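Local coordinates for protein SM80.1 Vicilin (Solanum melongena, PDB 5VF5) that is a 7S vicilin of the bicupin type, which probably serves as a nitrogen and carbon store in the seed and binds a copper(II) ion, at residues F19-R22 against G28-R31; P34-R39 against R44-F49; G142-N145 against Y150-F153. All blocks are in the same frame, centred on the assembly; numbering follows the deposited sequence. Where two conformers were deposited one is given.

How the contacts relate
Contacts 1, 2 and 3 follow one another along the chain, each closing before the next opens. Contact 1 is the hairpin of strands 20-21 and 28-32 at the edge of a six-stranded antiparallel sheet. Contact 2 lies in the loop from strand 28-32 to strand 49-56, its neighbour in that sheet. The two touch where Gln-20 packs on Pro-34, with centres about 18 Å apart. Contact 3 lies in the loop between strand 120-128 of the same sheet and helix 155-162. Its centre is about 20 Å from contact 1 and 31 Å from contact 2. All belong to the first cupin half: contact 2 at its seam with the second, contact 3 toward the outer helical end.

Contact 1 of 3, residues F19-R22 against G28-R31; sequences FQSR and GDFR. With NA (sodium ion), chain B.
Ser-21 and Arg-31 face each other as a non-hydrogen-bonded antiparallel pair, with their CA atoms 4.0 Å apart. Beside the pair, Arg-22 N donates to Phe-30 O at 2.9 Å, and the N-H points almost straight at the oxygen (169°). Ser-21 OG donates a hydrogen bond to Asp-29 OD1 at 2.8 Å, on the syn lone pair of that oxygen. The other oxygen of the carboxylate is held from its own strand: Arg-31 NH2 makes a salt bridge to Asp-29 OD2 at 3.0 Å, on the anti side. Arg-31 reaches back to it with CG set between the backbone N and the carbonyl carbon (chi1 52°) and the chain extended to NE. Phe-19 CB packs on Arg-31 CG at 3.7 Å. On the other face of the hairpin, Arg-22 runs alongside Phe-30, its CB 3.7 Å from ring atom CD2.

Further out, Glu-55 of strand 49-56 forms a salt bridge with Arg-31 NH1, and Val-135 O accepts from Arg-22 NH1. The sodium ion is bound by Gly-28 O, Ala-25 O and three waters. One of these waters also donates to Asp-29 OD1. The carboxylate is thus fixed by serine, arginine and water together, which would probably favour its charged form and couples the hairpin to the sodium site.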
loop_
_atom_site.group_PDB
_atom_site.type_symbol
_atom_site.label_atom_id
_atom_site.label_comp_id
_atom_site.label_asym_id
_atom_site.label_seq_id
_atom_site.Cartn_x
_atom_site.Cartn_y
_atom_site.Cartn_z
ATOM N N PHE A 19 -0.530 13.033 -2.964
ATOM C CA PHE A 19 -0.278 12.145 -4.085
ATOM C C PHE A 19 -0.327 12.976 -5.384
ATOM O O PHE A 19 -1.250 13.749 -5.574
ATOM C CB PHE A 19 -1.253 10.984 -4.213
ATOM C CG PHE A 19 -1.077 9.864 -3.197
ATOM C CD1 PHE A 19 -1.411 10.038 -1.858
ATOM C CD2 PHE A 19 -0.636 8.630 -3.589
ATOM C CE1 PHE A 19 -1.251 9.015 -0.967
ATOM C CE2 PHE A 19 -0.529 7.577 -2.693
ATOM C CZ PHE A 19 -0.827 7.763 -1.386
ATOM N N GLN A 20 0.661 12.812 -6.251
ATOM C CA GLN A 20 0.778 13.615 -7.486
ATOM C C GLN A 20 0.479 12.756 -8.706
ATOM O O GLN A 20 1.136 11.715 -8.869
ATOM C CB GLN A 20 2.191 14.187 -7.573
ATOM C CG GLN A 20 2.490 15.178 -6.455
ATOM C CD GLN A 20 3.850 15.837 -6.544
ATOM O OE1 GLN A 20 4.903 15.179 -6.439
ATOM N NE2 GLN A 20 3.841 17.159 -6.688
ATOM N N SER A 21 -0.471 13.170 -9.556
ATOM C CA SER A 21 -0.727 12.440 -10.806
ATOM C C SER A 21 0.491 12.489 -11.704
ATOM O O SER A 21 1.062 13.549 -11.938
ATOM C CB SER A 21 -1.895 12.966 -11.684
ATOM O OG SER A 21 -3.084 12.887 -11.036
ATOM N N ARG A 22 0.862 11.342 -12.245
ATOM C CA ARG A 22 1.975 11.254 -13.180
ATOM C C ARG A 22 1.621 11.615 -14.621
ATOM O O ARG A 22 2.489 11.899 -15.436
ATOM C CB ARG A 22 2.624 9.879 -13.114
ATOM C CG ARG A 22 3.537 9.724 -11.878
ATOM C CD ARG A 22 4.924 10.334 -12.176
ATOM N NE ARG A 22 5.927 10.273 -11.108
ATOM C CZ ARG A 22 6.804 9.282 -10.885
ATOM N NH1 ARG A 22 6.796 8.162 -11.592
ATOM N NH2 ARG A 22 7.658 9.392 -9.874
ATOM N N GLY A 28 -8.884 7.267 -15.887
ATOM C CA GLY A 28 -8.369 6.873 -14.599
ATOM C C GLY A 28 -7.268 7.801 -14.160
ATOM O O GLY A 28 -7.169 8.953 -14.602
ATOM N N ASP A 29 -6.442 7.299 -13.253
ATOM C CA ASP A 29 -5.333 8.071 -12.737
ATOM C C ASP A 29 -4.267 7.147 -12.176
ATOM O O ASP A 29 -4.538 6.010 -11.783
ATOM C CB ASP A 29 -5.816 9.026 -11.659
ATOM C CG ASP A 29 -4.813 10.174 -11.377
ATOM O OD1 ASP A 29 -3.937 10.532 -12.219
ATOM O OD2 ASP A 29 -4.937 10.723 -10.286
ATOM N N PHE A 30 -3.062 7.656 -12.149
ATOM C CA PHE A 30 -1.930 7.048 -11.465
ATOM C C PHE A 30 -1.287 8.172 -10.698
ATOM O O PHE A 30 -0.785 9.125 -11.333
ATOM C CB PHE A 30 -0.928 6.454 -12.459
ATOM C CG PHE A 30 0.352 5.966 -11.825
ATOM C CD1 PHE A 30 0.332 5.148 -10.719
ATOM C CD2 PHE A 30 1.589 6.386 -12.322
ATOM C CE1 PHE A 30 1.510 4.676 -10.156
ATOM C CE2 PHE A 30 2.766 5.950 -11.751
ATOM C CZ PHE A 30 2.724 5.103 -10.646
ATOM N N ARG A 31 -1.308 8.087 -9.369
ATOM C CA ARG A 31 -0.746 9.126 -8.541
ATOM C C ARG A 31 0.175 8.556 -7.527
ATOM O O ARG A 31 -0.089 7.489 -6.978
ATOM C CB ARG A 31 -1.792 10.002 -7.908
ATOM C CG ARG A 31 -2.886 9.386 -7.152
ATOM C CD ARG A 31 -3.940 10.503 -6.959
ATOM N NE ARG A 31 -5.003 9.918 -6.230
ATOM C CZ ARG A 31 -6.059 9.332 -6.745
ATOM N NH1 ARG A 31 -6.930 8.806 -5.920
ATOM N NH2 ARG A 31 -6.294 9.330 -8.066
HETATM NA NA NA B . -7.848 11.209 -14.727
HETATM O O HOH W 1 -5.486 11.764 -14.623
HETATM O O HOH W 2 -10.255 10.963 -15.155
HETATM O O HOH W 3 -8.456 11.423 -12.474
#

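Contact 2 of 3, residues P34-R39 against R44-F49; sequences PKFTQR and RGIEKF
Lys-35 and Glu-47 join the two segments by a salt bridge, with NZ to OE2 at 2.7 Å. Glu-47 is modelled in two conformers, and the bridge holds in the one described. The bond meets the carboxylate oxygen on its anti side. Lys-35 bends once, at chi3 (57°), and this turns its last two atoms toward the acid. Glu-47 reaches the lysine with an extended chain, the two side chains crossing at a slant. The lysine CE also rests on Glu-47 CG at 3.6 Å. Lys-35 NZ has a second partner in Pro-132 O, so two acceptors grip the ammonium group.

The apolar half of the contact is built on Phe-36. Ile-46 lays CD1 over one face of its ring, 3.8 Å from the centroid and 20° off the normal, a CH-pi contact. Ile-46 CG1 takes the position between the backbone N and the carbonyl carbon (chi1 65°), and an extended chi2 carries CD1 over the ring. Phe-49 O approaches the same ring obliquely, 3.2 Å from Phe-36 CE2. Thr-37 turns its methyl to the other segment, with CG2 3.6 Å from Arg-44 CA.

One water ties the backbones together. It accepts from Phe-36 N and donates to Glu-47 O and Phe-49 O. Phe-49 closes a type I turn that begins at Ile-46, its N donating to Ile-46 O.

The loop leads from strand 28-32 into strand 49-56 at the seam of the two cupin halves. Phe-36 and Ile-46 both pack on Val-320 of strand 318-321, and Ile-46 and Phe-49 on Ile-344 of strand 337-344. Phe-14 meets Phe-36 edge-to-face, while Phe-49 also touches Leu-125 of strand 120-128.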
loop_
_atom_site.group_PDB
_atom_site.type_symbol
_atom_site.label_atom_id
_atom_site.label_comp_id
_atom_site.label_asym_id
_atom_site.label_seq_id
_atom_site.Cartn_x
_atom_site.Cartn_y
_atom_site.Cartn_z
ATOM N N PRO A 34 5.204 11.739 -2.908
ATOM C CA PRO A 34 6.613 12.070 -2.984
ATOM C C PRO A 34 7.520 11.109 -2.224
ATOM O O PRO A 34 7.035 10.358 -1.357
ATOM C CB PRO A 34 6.680 13.479 -2.399
ATOM C CG PRO A 34 5.307 14.025 -2.616
ATOM C CD PRO A 34 4.391 12.843 -2.393
ATOM N N LYS A 35 8.810 11.181 -2.466
ATOM C CA LYS A 35 9.742 10.447 -1.634
ATOM C C LYS A 35 9.484 10.724 -0.168
ATOM O O LYS A 35 9.154 11.860 0.207
ATOM C CB LYS A 35 11.181 10.873 -1.931
ATOM C CG LYS A 35 11.717 10.291 -3.204
ATOM C CD LYS A 35 13.192 10.633 -3.406
ATOM C CE LYS A 35 14.080 10.163 -2.243
ATOM N NZ LYS A 35 15.532 10.358 -2.508
ATOM N N PHE A 36 9.635 9.727 0.678
ATOM C CA PHE A 36 9.292 9.923 2.091
ATOM C C PHE A 36 10.171 10.932 2.823
ATOM O O PHE A 36 9.749 11.528 3.824
ATOM C CB PHE A 36 9.324 8.587 2.794
ATOM C CG PHE A 36 8.195 7.698 2.406
ATOM C CD1 PHE A 36 6.876 8.021 2.776
ATOM C CD2 PHE A 36 8.402 6.530 1.729
ATOM C CE1 PHE A 36 5.851 7.178 2.453
ATOM C CE2 PHE A 36 7.348 5.707 1.380
ATOM C CZ PHE A 36 6.075 6.030 1.769
ATOM N N THR A 37 11.359 11.109 2.305
ATOM C CA THR A 37 12.318 12.093 2.819
ATOM C C THR A 37 12.081 13.514 2.332
ATOM O O THR A 37 12.842 14.415 2.735
ATOM C CB THR A 37 13.730 11.644 2.441
ATOM O OG1 THR A 37 13.746 11.308 1.043
ATOM C CG2 THR A 37 14.133 10.398 3.264
ATOM N N GLN A 38 11.042 13.734 1.516
ATOM C CA GLN A 38 10.728 15.108 1.018
ATOM C C GLN A 38 10.700 16.165 2.096
ATOM O O GLN A 38 11.288 17.216 1.889
ATOM C CB GLN A 38 9.398 15.146 0.240
ATOM C CG GLN A 38 9.014 16.507 -0.327
ATOM C CD GLN A 38 7.555 16.558 -0.772
ATOM O OE1 GLN A 38 6.615 16.198 -0.016
ATOM N NE2 GLN A 38 7.356 17.000 -2.003
ATOM N N ARG A 39 10.051 15.912 3.217
ATOM C CA ARG A 39 9.962 16.915 4.306
ATOM C C ARG A 39 10.619 16.524 5.609
ATOM O O ARG A 39 10.687 17.351 6.520
ATOM C CB ARG A 39 8.499 17.248 4.640
ATOM C CG ARG A 39 7.721 17.940 3.546
ATOM C CD ARG A 39 6.283 18.131 4.004
ATOM N NE ARG A 39 5.443 18.637 2.931
ATOM C CZ ARG A 39 4.127 18.846 3.028
ATOM N NH1 ARG A 39 3.471 19.294 1.968
ATOM N NH2 ARG A 39 3.467 18.610 4.171
ATOM N N ARG A 44 14.314 8.532 6.442
ATOM C CA ARG A 44 15.451 8.051 5.639
ATOM C C ARG A 44 15.569 6.505 5.535
ATOM O O ARG A 44 16.085 5.910 4.574
ATOM C CB ARG A 44 16.773 8.598 6.172
ATOM C CG ARG A 44 17.408 9.751 5.437
ATOM C CD ARG A 44 18.785 10.068 6.044
ATOM N NE ARG A 44 19.836 9.199 5.536
ATOM C CZ ARG A 44 20.992 8.907 6.143
ATOM N NH1 ARG A 44 21.293 9.384 7.347
ATOM N NH2 ARG A 44 21.841 8.068 5.549
ATOM N N GLY A 45 15.090 5.858 6.599
ATOM C CA GLY A 45 15.104 4.387 6.660
ATOM C C GLY A 45 14.228 3.690 5.637
ATOM O O GLY A 45 14.378 2.499 5.402
ATOM N N ILE A 46 13.302 4.435 5.018
ATOM C CA ILE A 46 12.434 3.916 3.974
ATOM C C ILE A 46 12.559 4.694 2.669
ATOM O O ILE A 46 11.662 4.622 1.831
ATOM C CB ILE A 46 10.973 3.800 4.449
ATOM C CG1 ILE A 46 10.338 5.162 4.757
ATOM C CG2 ILE A 46 10.897 2.843 5.616
ATOM C CD1 ILE A 46 8.827 5.079 4.980
ATOM N N GLU A 47 13.678 5.401 2.491
ATOM C CA GLU A 47 13.861 6.293 1.328
ATOM C C GLU A 47 13.669 5.643 -0.065
ATOM O O GLU A 47 13.297 6.281 -1.033
ATOM C CB GLU A 47 15.252 6.961 1.353
ATOM C CG GLU A 47 15.546 7.895 0.187
ATOM C CD GLU A 47 16.960 8.470 0.176
ATOM O OE1 GLU A 47 17.877 7.867 0.782
ATOM O OE2 GLU A 47 17.174 9.530 -0.487
ATOM N N LYS A 48 13.968 4.326 -0.108
ATOM C CA LYS A 48 13.891 3.642 -1.411
ATOM C C LYS A 48 12.470 3.306 -1.844
ATOM O O LYS A 48 12.248 2.908 -3.020
ATOM C CB LYS A 48 14.790 2.417 -1.475
ATOM C CG LYS A 48 16.274 2.737 -1.476
ATOM C CD LYS A 48 17.121 1.481 -1.589
ATOM C CE LYS A 48 18.589 1.823 -1.705
ATOM N NZ LYS A 48 19.388 0.583 -1.816
ATOM N N PHE A 49 11.512 3.441 -0.917
ATOM C CA PHE A 49 10.165 2.974 -1.172
ATOM C C PHE A 49 9.240 4.122 -1.576
ATOM O O PHE A 49 9.376 5.260 -1.102
ATOM C CB PHE A 49 9.609 2.251 0.029
ATOM C CG PHE A 49 10.243 0.912 0.289
ATOM C CD1 PHE A 49 9.769 -0.210 -0.329
ATOM C CD2 PHE A 49 11.358 0.815 1.102
ATOM C CE1 PHE A 49 10.364 -1.437 -0.123
ATOM C CE2 PHE A 49 11.966 -0.418 1.306
ATOM C CZ PHE A 49 11.445 -1.534 0.719
HETATM O O HOH W 4 10.834 7.506 -0.600
#

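Contact 3 of 3, residues G142-N145 against Y150-F153; sequences GGEN and YRAF
Gly-143 and Arg-151 make the closest backbone approach, at 7.5 Å between CA atoms, so the side chain of Arg-151 has to bridge the distance between an irregular loop and a 3-10 segment. Its CG lies anti to the carbonyl carbon (chi1 -68°), and the extended chi2 carries CD to 2.9 Å from Gly-143 O. Arg-151 is modelled in two conformers, and this short distance in the one described is doubtful. The bend at chi3 (57°) then turns NE and the guanidinium toward Glu-144. Arg-151 NE is 3.4 Å from Gly-143 O, but at a poor angle for a hydrogen bond. Beyond it the guanidinium lies beside Glu-144. Glu-144 CG is 3.7 Å from Arg-151 NH1, and Glu-144 CA sits over one face of the guanidinium, offset toward its rim.

Both segments belong to the long connection that leaves the first cupin barrel after strand 120-128 and enters helix 155-162, at the outer helical end of this bicupin chain.

The charged ends do not meet: Glu-144 OE2 stays 4.7 Å from Arg-151 NH1, and the carboxylate and guanidinium planes stand 79° apart. A water lies between them. It donates to Glu-144 OE2 at 3.2 Å and accepts a weak bond from Arg-151 NH2. The firmer polar partner of Arg-151 is Phe-173 O, which accepts from NH1, while the ring of Phe-173 stacks on Tyr-150.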
loop_
_atom_site.group_PDB
_atom_site.type_symbol
_atom_site.label_atom_id
_atom_site.label_comp_id
_atom_site.label_asym_id
_atom_site.label_seq_id
_atom_site.Cartn_x
_atom_site.Cartn_y
_atom_site.Cartn_z
ATOM N N GLY A 142 2.040 3.984 -26.742
ATOM C CA GLY A 142 1.928 5.440 -26.744
ATOM C C GLY A 142 2.326 6.006 -28.067
ATOM O O GLY A 142 2.432 5.286 -29.062
ATOM N N GLY A 143 2.557 7.311 -28.068
ATOM C CA GLY A 143 2.887 7.983 -29.297
ATOM C C GLY A 143 3.209 9.426 -29.008
ATOM O O GLY A 143 4.261 9.730 -28.435
ATOM N N GLU A 144 2.264 10.297 -29.327
ATOM C CA GLU A 144 2.383 11.683 -28.885
ATOM C C GLU A 144 1.980 11.811 -27.413
ATOM O O GLU A 144 2.609 12.560 -26.650
ATOM C CB GLU A 144 1.532 12.618 -29.748
ATOM C CG GLU A 144 2.243 12.897 -31.061
ATOM C CD GLU A 144 1.477 13.809 -31.969
ATOM O OE1 GLU A 144 0.484 14.414 -31.484
ATOM O OE2 GLU A 144 1.898 13.905 -33.152
ATOM N N ASN A 145 0.920 11.108 -27.021
ATOM C CA ASN A 145 0.380 11.200 -25.670
ATOM C C ASN A 145 -0.297 9.877 -25.248
ATOM O O ASN A 145 -1.317 9.501 -25.858
ATOM C CB ASN A 145 -0.625 12.337 -25.618
ATOM C CG ASN A 145 -1.162 12.532 -24.246
ATOM O OD1 ASN A 145 -0.402 12.480 -23.276
ATOM N ND2 ASN A 145 -2.474 12.711 -24.137
ATOM N N TYR A 150 9.882 4.952 -27.644
ATOM C CA TYR A 150 10.428 4.690 -28.971
ATOM C C TYR A 150 10.763 5.987 -29.720
ATOM O O TYR A 150 11.637 5.985 -30.572
ATOM C CB TYR A 150 9.536 3.824 -29.794
ATOM C CG TYR A 150 9.467 2.333 -29.404
ATOM C CD1 TYR A 150 10.387 1.440 -29.854
ATOM C CD2 TYR A 150 8.464 1.870 -28.586
ATOM C CE1 TYR A 150 10.282 0.098 -29.591
ATOM C CE2 TYR A 150 8.365 0.517 -28.300
ATOM C CZ TYR A 150 9.302 -0.337 -28.778
ATOM O OH TYR A 150 9.139 -1.665 -28.478
ATOM N N ARG A 151 10.091 7.075 -29.381
ATOM C CA ARG A 151 10.368 8.359 -30.037
ATOM C C ARG A 151 11.716 8.967 -29.663
ATOM O O ARG A 151 12.190 9.922 -30.320
ATOM C CB ARG A 151 9.244 9.325 -29.742
ATOM C CG ARG A 151 7.955 8.893 -30.411
ATOM C CD ARG A 151 6.787 9.673 -29.853
ATOM N NE ARG A 151 6.911 11.126 -29.972
ATOM C CZ ARG A 151 6.239 11.834 -30.863
ATOM N NH1 ARG A 151 5.439 11.199 -31.700
ATOM N NH2 ARG A 151 6.387 13.162 -30.930
ATOM N N ALA A 152 12.370 8.396 -28.661
ATOM C CA ALA A 152 13.726 8.808 -28.308
ATOM C C ALA A 152 14.801 8.290 -29.251
ATOM O O ALA A 152 15.956 8.707 -29.191
ATOM C CB ALA A 152 14.024 8.350 -26.878
ATOM N N PHE A 153 14.437 7.330 -30.095
ATOM C CA PHE A 153 15.373 6.793 -31.078
ATOM C C PHE A 153 15.296 7.500 -32.406
ATOM O O PHE A 153 14.209 7.868 -32.886
ATOM C CB PHE A 153 15.168 5.280 -31.258
ATOM C CG PHE A 153 15.390 4.502 -29.967
ATOM C CD1 PHE A 153 16.643 4.406 -29.427
ATOM C CD2 PHE A 153 14.346 3.873 -29.320
ATOM C CE1 PHE A 153 16.882 3.709 -28.254
ATOM C CE2 PHE A 153 14.568 3.192 -28.150
ATOM C CZ PHE A 153 15.831 3.090 -27.624
HETATM O O HOH W 5 4.970 13.808 -33.888
#